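Local coordinates for farnesyl pyrophosphate synthase (Pseudomonas aeruginosa, PDB 3ZOU), which catalyses the condensation of geranyl diphosphate with isopentenyl diphosphate to farnesyl diphosphate, the fifteen-carbon precursor of many isoprenoids, at residues Arg46-Ala52 with Ala69-Glu74; Leu75-Tyr79 with Leu117-Phe122. The contacts are given in a common frame with arbitrary orientation. Residue numbers count along the deposited sequence, not the author numbering.

Contact 1 (Arg46-Ala52 with Ala69-Glu74); sequences RVRPLLA and AACAVE. With 6H6 (3-(2-oxo-1,3-benzoxazol-3(2H)-yl)propanoic acid), chain G.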
loop_
_atom_site.group_PDB
_atom_site.type_symbol
_atom_site.label_atom_id
_atom_site.label_comp_id
_atom_site.label_asym_id
_atom_site.label_seq_id
_atom_site.Cartn_x
_atom_site.Cartn_y
_atom_site.Cartn_z
ATOM N N ARG A 46 -15.738 13.410 1.457
ATOM C CA ARG A 46 -14.982 12.992 2.623
ATOM C C ARG A 46 -15.816 12.223 3.676
ATOM O O ARG A 46 -15.667 12.381 4.863
ATOM C CB ARG A 46 -14.203 14.148 3.313
ATOM C CG ARG A 46 -13.353 15.006 2.402
ATOM C CD ARG A 46 -12.426 14.180 1.494
ATOM N NE ARG A 46 -11.567 15.172 0.933
ATOM C CZ ARG A 46 -10.918 15.032 -0.231
ATOM N NH1 ARG A 46 -10.999 13.922 -0.954
ATOM N NH2 ARG A 46 -10.212 16.043 -0.692
ATOM N N VAL A 47 -16.727 11.377 3.195
ATOM C CA VAL A 47 -17.514 10.529 4.070
ATOM C C VAL A 47 -16.670 9.638 4.987
ATOM O O VAL A 47 -16.979 9.413 6.154
ATOM C CB VAL A 47 -18.474 9.646 3.273
ATOM C CG1 VAL A 47 -19.246 8.712 4.199
ATOM C CG2 VAL A 47 -19.389 10.491 2.430
ATOM N N ARG A 48 -15.573 9.063 4.471
ATOM C CA ARG A 48 -14.753 8.207 5.267
ATOM C C ARG A 48 -13.958 8.922 6.358
ATOM O O ARG A 48 -14.060 8.512 7.526
ATOM C CB ARG A 48 -13.883 7.357 4.313
ATOM C CG ARG A 48 -14.711 6.326 3.544
ATOM C CD ARG A 48 -13.991 5.838 2.314
ATOM N NE ARG A 48 -14.913 5.029 1.501
ATOM C CZ ARG A 48 -15.821 5.560 0.700
ATOM N NH1 ARG A 48 -15.943 6.886 0.550
ATOM N NH2 ARG A 48 -16.644 4.787 0.038
ATOM N N PRO A 49 -13.476 10.141 6.083
ATOM C CA PRO A 49 -13.009 11.009 7.175
ATOM C C PRO A 49 -14.105 11.347 8.214
ATOM O O PRO A 49 -13.817 11.269 9.394
ATOM C CB PRO A 49 -12.517 12.208 6.456
ATOM C CG PRO A 49 -11.884 11.605 5.186
ATOM C CD PRO A 49 -12.865 10.547 4.797
ATOM N N LEU A 50 -15.275 11.677 7.704
ATOM C CA LEU A 50 -16.453 12.029 8.586
ATOM C C LEU A 50 -16.630 10.887 9.579
ATOM O O LEU A 50 -16.799 11.033 10.782
ATOM C CB LEU A 50 -17.670 12.225 7.724
ATOM C CG LEU A 50 -18.947 12.845 8.392
ATOM C CD1 LEU A 50 -19.900 13.290 7.320
ATOM C CD2 LEU A 50 -19.570 11.833 9.283
ATOM N N LEU A 51 -16.633 9.654 9.048
ATOM C CA LEU A 51 -16.840 8.481 9.842
ATOM C C LEU A 51 -15.764 8.338 10.910
ATOM O O LEU A 51 -16.042 7.918 12.034
ATOM C CB LEU A 51 -16.932 7.225 8.960
ATOM C CG LEU A 51 -18.260 7.067 8.197
ATOM C CD1 LEU A 51 -18.171 6.043 7.079
ATOM C CD2 LEU A 51 -19.404 6.743 9.149
ATOM N N ALA A 52 -14.492 8.504 10.513
ATOM C CA ALA A 52 -13.372 8.399 11.492
ATOM C C ALA A 52 -13.539 9.447 12.598
ATOM O O ALA A 52 -13.424 9.104 13.750
ATOM C CB ALA A 52 -12.037 8.545 10.779
ATOM N N ALA A 69 -5.972 8.933 10.924
ATOM C CA ALA A 69 -6.997 7.971 10.488
ATOM C C ALA A 69 -7.832 8.488 9.329
ATOM O O ALA A 69 -7.985 7.785 8.320
ATOM C CB ALA A 69 -7.925 7.661 11.641
ATOM N N ALA A 70 -8.320 9.733 9.417
ATOM C CA ALA A 70 -9.113 10.383 8.418
ATOM C C ALA A 70 -8.307 10.490 7.115
ATOM O O ALA A 70 -8.823 10.168 6.057
ATOM C CB ALA A 70 -9.530 11.759 8.951
ATOM N N CYS A 71 -7.058 10.909 7.230
ATOM C CA CYS A 71 -6.232 11.013 6.032
ATOM C C CYS A 71 -5.972 9.665 5.353
ATOM O O CYS A 71 -6.159 9.519 4.163
ATOM C CB CYS A 71 -4.908 11.590 6.340
ATOM S SG CYS A 71 -4.894 13.376 6.709
ATOM N N ALA A 72 -5.682 8.693 6.176
ATOM C CA ALA A 72 -5.354 7.341 5.639
ATOM C C ALA A 72 -6.521 6.764 4.907
ATOM O O ALA A 72 -6.375 6.235 3.793
ATOM C CB ALA A 72 -4.873 6.427 6.718
ATOM N N VAL A 73 -7.729 6.820 5.485
ATOM C CA VAL A 73 -8.850 6.200 4.773
ATOM C C VAL A 73 -9.194 6.950 3.511
ATOM O O VAL A 73 -9.588 6.336 2.529
ATOM C CB VAL A 73 -10.094 5.953 5.668
ATOM C CG1 VAL A 73 -9.680 4.989 6.779
ATOM C CG2 VAL A 73 -10.644 7.262 6.260
ATOM N N GLU A 74 -9.009 8.274 3.488
ATOM C CA GLU A 74 -9.278 9.030 2.303
ATOM C C GLU A 74 -8.253 8.730 1.208
ATOM O O GLU A 74 -8.582 8.672 0.057
ATOM C CB GLU A 74 -9.398 10.546 2.570
ATOM C CG GLU A 74 -9.986 11.267 1.376
ATOM C CD GLU A 74 -11.448 10.931 0.989
ATOM O OE1 GLU A 74 -12.153 10.334 1.831
ATOM O OE2 GLU A 74 -11.819 11.316 -0.121
HETATM O O 6H6 G . -24.185 18.725 -0.496
HETATM N N1 6H6 G . -24.305 16.094 2.736
HETATM O O1 6H6 G . -25.671 17.315 4.124
HETATM C C2 6H6 G . -24.871 16.383 3.903
HETATM O O2 6H6 G . -24.428 15.501 4.834
HETATM C C3 6H6 G . -23.607 14.640 4.210
HETATM C C4 6H6 G . -22.923 13.555 4.719
HETATM C C5 6H6 G . -22.122 12.858 3.819
HETATM C C6 6H6 G . -22.037 13.247 2.485
HETATM C C7 6H6 G . -22.707 14.335 1.970
HETATM C C8 6H6 G . -23.515 15.025 2.863
HETATM C C9 6H6 G . -24.494 16.862 1.513
HETATM C C10 6H6 G . -23.512 18.044 1.676
HETATM C C11 6H6 G . -23.300 18.822 0.378
HETATM O OXT 6H6 G . -22.270 19.536 0.316
HETATM O O HOH W 1 -14.356 12.006 -0.724
HETATM O O HOH W 2 -14.573 9.227 1.641
#
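Charge and water join the start of helix 47-58 to the first half of helix 67-85. At the N-cap position, R46 (m, m) meets E74 edge-on with its guanidinium, R46 NH1 and E74 OE2 forming a salt bridge of 2.9 Å. The strongest partner of R46 is D15 of helix 3-19, salt-bridged to NE, and NH2 bonds to V40 O. Two waters tie E74 to the first turn of the other helix. Water 1 accepts from R46 N (2.9 Å) and donates to E74 OE2 (2.7 Å); water 2 accepts from R48 N (3.0 Å) and R48 NH1 (2.9 Å) and donates to E74 OE1 (2.7 Å). P49 CB lies 3.9 Å from A70 CB, and V73 CG2 packs 3.8 Å from R48 CB, the aliphatic base of the arginine. A52, A69 and A70 offer only methyl groups: A52 CB sits 4.3 Å from A69 CB, and the short axes approach to 8.2 Å. V47 and L50 turn away, V47 CG2 coming within 3.8 Å of C6 of the bound fragment 6H6. The pair crosses at 150° within the all-helical fold of the polyprenyl synthases, with the 6H6 pocket on the far side of helix 47-58.

Contact 2 (Leu75-Tyr79 with Leu117-Phe122); sequences LIHAY and LQALAF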
loop_
_atom_site.group_PDB
_atom_site.type_symbol
_atom_site.label_atom_id
_atom_site.label_comp_id
_atom_site.label_asym_id
_atom_site.label_seq_id
_atom_site.Cartn_x
_atom_site.Cartn_y
_atom_site.Cartn_z
ATOM N N LEU A 75 -7.012 8.529 1.641
ATOM C CA LEU A 75 -5.955 8.199 0.684
ATOM C C LEU A 75 -6.247 6.869 0.027
ATOM O O LEU A 75 -6.021 6.725 -1.191
ATOM C CB LEU A 75 -4.610 8.196 1.364
ATOM C CG LEU A 75 -4.105 9.632 1.682
ATOM C CD1 LEU A 75 -2.990 9.533 2.688
ATOM C CD2 LEU A 75 -3.677 10.415 0.456
ATOM N N ILE A 76 -6.653 5.872 0.827
ATOM C CA ILE A 76 -6.976 4.580 0.235
ATOM C C ILE A 76 -8.147 4.783 -0.778
ATOM O O ILE A 76 -8.183 4.203 -1.882
ATOM C CB ILE A 76 -7.303 3.509 1.287
ATOM C CG1 ILE A 76 -6.067 3.170 2.154
ATOM C CG2 ILE A 76 -7.903 2.238 0.650
ATOM C CD1 ILE A 76 -4.912 2.581 1.381
ATOM N N HIS A 77 -9.204 5.415 -0.324
ATOM C CA HIS A 77 -10.345 5.678 -1.146
ATOM C C HIS A 77 -9.961 6.362 -2.499
ATOM O O HIS A 77 -10.296 5.877 -3.566
ATOM C CB HIS A 77 -11.367 6.538 -0.389
ATOM C CG HIS A 77 -12.602 6.821 -1.162
ATOM N ND1 HIS A 77 -13.391 5.863 -1.742
ATOM C CD2 HIS A 77 -13.146 8.008 -1.509
ATOM C CE1 HIS A 77 -14.389 6.450 -2.366
ATOM N NE2 HIS A 77 -14.242 7.747 -2.248
ATOM N N ALA A 78 -9.162 7.400 -2.406
ATOM C CA ALA A 78 -8.725 8.166 -3.588
ATOM C C ALA A 78 -7.934 7.287 -4.532
ATOM O O ALA A 78 -8.155 7.309 -5.713
ATOM C CB ALA A 78 -7.889 9.344 -3.151
ATOM N N TYR A 79 -7.004 6.479 -3.978
ATOM C CA TYR A 79 -6.145 5.645 -4.870
ATOM C C TYR A 79 -7.086 4.649 -5.583
ATOM O O TYR A 79 -6.937 4.410 -6.811
ATOM C CB TYR A 79 -4.998 4.950 -4.167
ATOM C CG TYR A 79 -5.113 3.423 -4.069
ATOM C CD1 TYR A 79 -4.911 2.651 -5.177
ATOM C CD2 TYR A 79 -5.387 2.767 -2.893
ATOM C CE1 TYR A 79 -5.032 1.265 -5.122
ATOM C CE2 TYR A 79 -5.534 1.389 -2.827
ATOM C CZ TYR A 79 -5.339 0.640 -3.929
ATOM O OH TYR A 79 -5.511 -0.705 -3.863
ATOM N N LEU A 117 -0.187 6.901 -3.412
ATOM C CA LEU A 117 -1.225 7.261 -2.416
ATOM C C LEU A 117 -1.418 6.104 -1.481
ATOM O O LEU A 117 -1.640 6.304 -0.300
ATOM C CB LEU A 117 -2.545 7.649 -3.109
ATOM C CG LEU A 117 -2.539 8.980 -3.877
ATOM C CD1 LEU A 117 -3.821 9.115 -4.675
ATOM C CD2 LEU A 117 -2.283 10.148 -2.988
ATOM N N GLN A 118 -1.420 4.873 -1.999
ATOM C CA GLN A 118 -1.590 3.737 -1.099
ATOM C C GLN A 118 -0.471 3.663 -0.072
ATOM O O GLN A 118 -0.680 3.490 1.111
ATOM C CB GLN A 118 -1.785 2.412 -1.844
ATOM C CG GLN A 118 -1.942 1.297 -0.826
ATOM C CD GLN A 118 -2.456 -0.059 -1.315
ATOM O OE1 GLN A 118 -2.973 -0.803 -0.496
ATOM N NE2 GLN A 118 -2.178 -0.433 -2.518
ATOM N N ALA A 119 0.782 3.756 -0.554
ATOM C CA ALA A 119 1.931 3.767 0.402
ATOM C C ALA A 119 1.814 4.905 1.414
ATOM O O ALA A 119 2.069 4.662 2.581
ATOM C CB ALA A 119 3.256 3.850 -0.332
ATOM N N LEU A 120 1.379 6.043 0.909
ATOM C CA LEU A 120 1.272 7.193 1.820
ATOM C C LEU A 120 0.293 6.936 2.927
ATOM O O LEU A 120 0.460 7.438 4.040
ATOM C CB LEU A 120 0.935 8.409 1.044
ATOM C CG LEU A 120 0.826 9.753 1.756
ATOM C CD1 LEU A 120 2.153 10.054 2.391
ATOM C CD2 LEU A 120 0.476 10.810 0.722
ATOM N N ALA A 121 -0.819 6.284 2.621
ATOM C CA ALA A 121 -1.844 5.995 3.628
ATOM C C ALA A 121 -1.175 5.291 4.814
ATOM O O ALA A 121 -1.470 5.547 5.993
ATOM C CB ALA A 121 -2.978 5.198 3.060
ATOM N N PHE A 122 -0.363 4.284 4.517
ATOM C CA PHE A 122 0.307 3.448 5.528
ATOM C C PHE A 122 1.426 4.231 6.224
ATOM O O PHE A 122 1.558 4.172 7.442
ATOM C CB PHE A 122 0.781 2.102 4.910
ATOM C CG PHE A 122 -0.380 1.253 4.480
ATOM C CD1 PHE A 122 -1.231 0.714 5.430
ATOM C CD2 PHE A 122 -0.654 1.013 3.173
ATOM C CE1 PHE A 122 -2.287 -0.117 5.026
ATOM C CE2 PHE A 122 -1.707 0.192 2.774
ATOM C CZ PHE A 122 -2.550 -0.312 3.707
HETATM O O HOH W 3 -5.294 -1.803 -1.581
#
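Y79 carries the least usual side chain of this helix pair: its chi1 of 111° falls between wells, and its ring lies with one face over Q118. Q118 CB is 4.1 Å from the Y79 ring centroid and 22° off the normal, a CH-pi contact. Q118 is extended (t, t), and water 3 bridges the two polar ends, accepting from Y79 OH (2.5 Å) and donating to Q118 OE1 (2.8 Å). L75 (m, t) and L117 (m, t) share one rotamer and meet tip to tip, L75 CD2 to L117 CD2 at 3.7 Å; L75 CD1 also reaches L120 CG (3.9 Å). These residues line a nearly antiparallel pair (171°, axes 8.3 Å apart) within the all-helical prenyl synthase fold, where the Y79 side chain lies about 5 Å (nearest atoms) from the bound geranyl diphosphate. The m, m rotamer of I76 carries CD1 across to the second helix, 3.7 Å from A121 CB and 4.2 Å from F122 CE2; the small A121 lets L75 CB approach its CB to 3.8 Å. Beyond the pair, F122 stacks on F122 of the second subunit, and Q118 NE2 donates to D115 O of that subunit, which puts helix 107-126 at the dimer interface.

Overall arrangement
Contacts 1 and 2 follow one another along the chain, their centres 11 Å apart, and share helix 67-85: residues 69-74 face helix 47-58, and residues 75-79, directly after them, face helix 107-126. The two contacts also touch, through R48 NH1 and H77 CE1 (3.3 Å) and through A72 CB and A121 O (3.6 Å). Helix 67-85 lies between helix 47-58, whose other side lines the 6H6 pocket, and helix 107-126, which meets the second subunit. Its later part supplies S80, L81, H83 and D84 to the geranyl diphosphate pocket, and D84 also binds magnesium. Both buried contacts therefore pack the earlier part of a helix that continues into the active site.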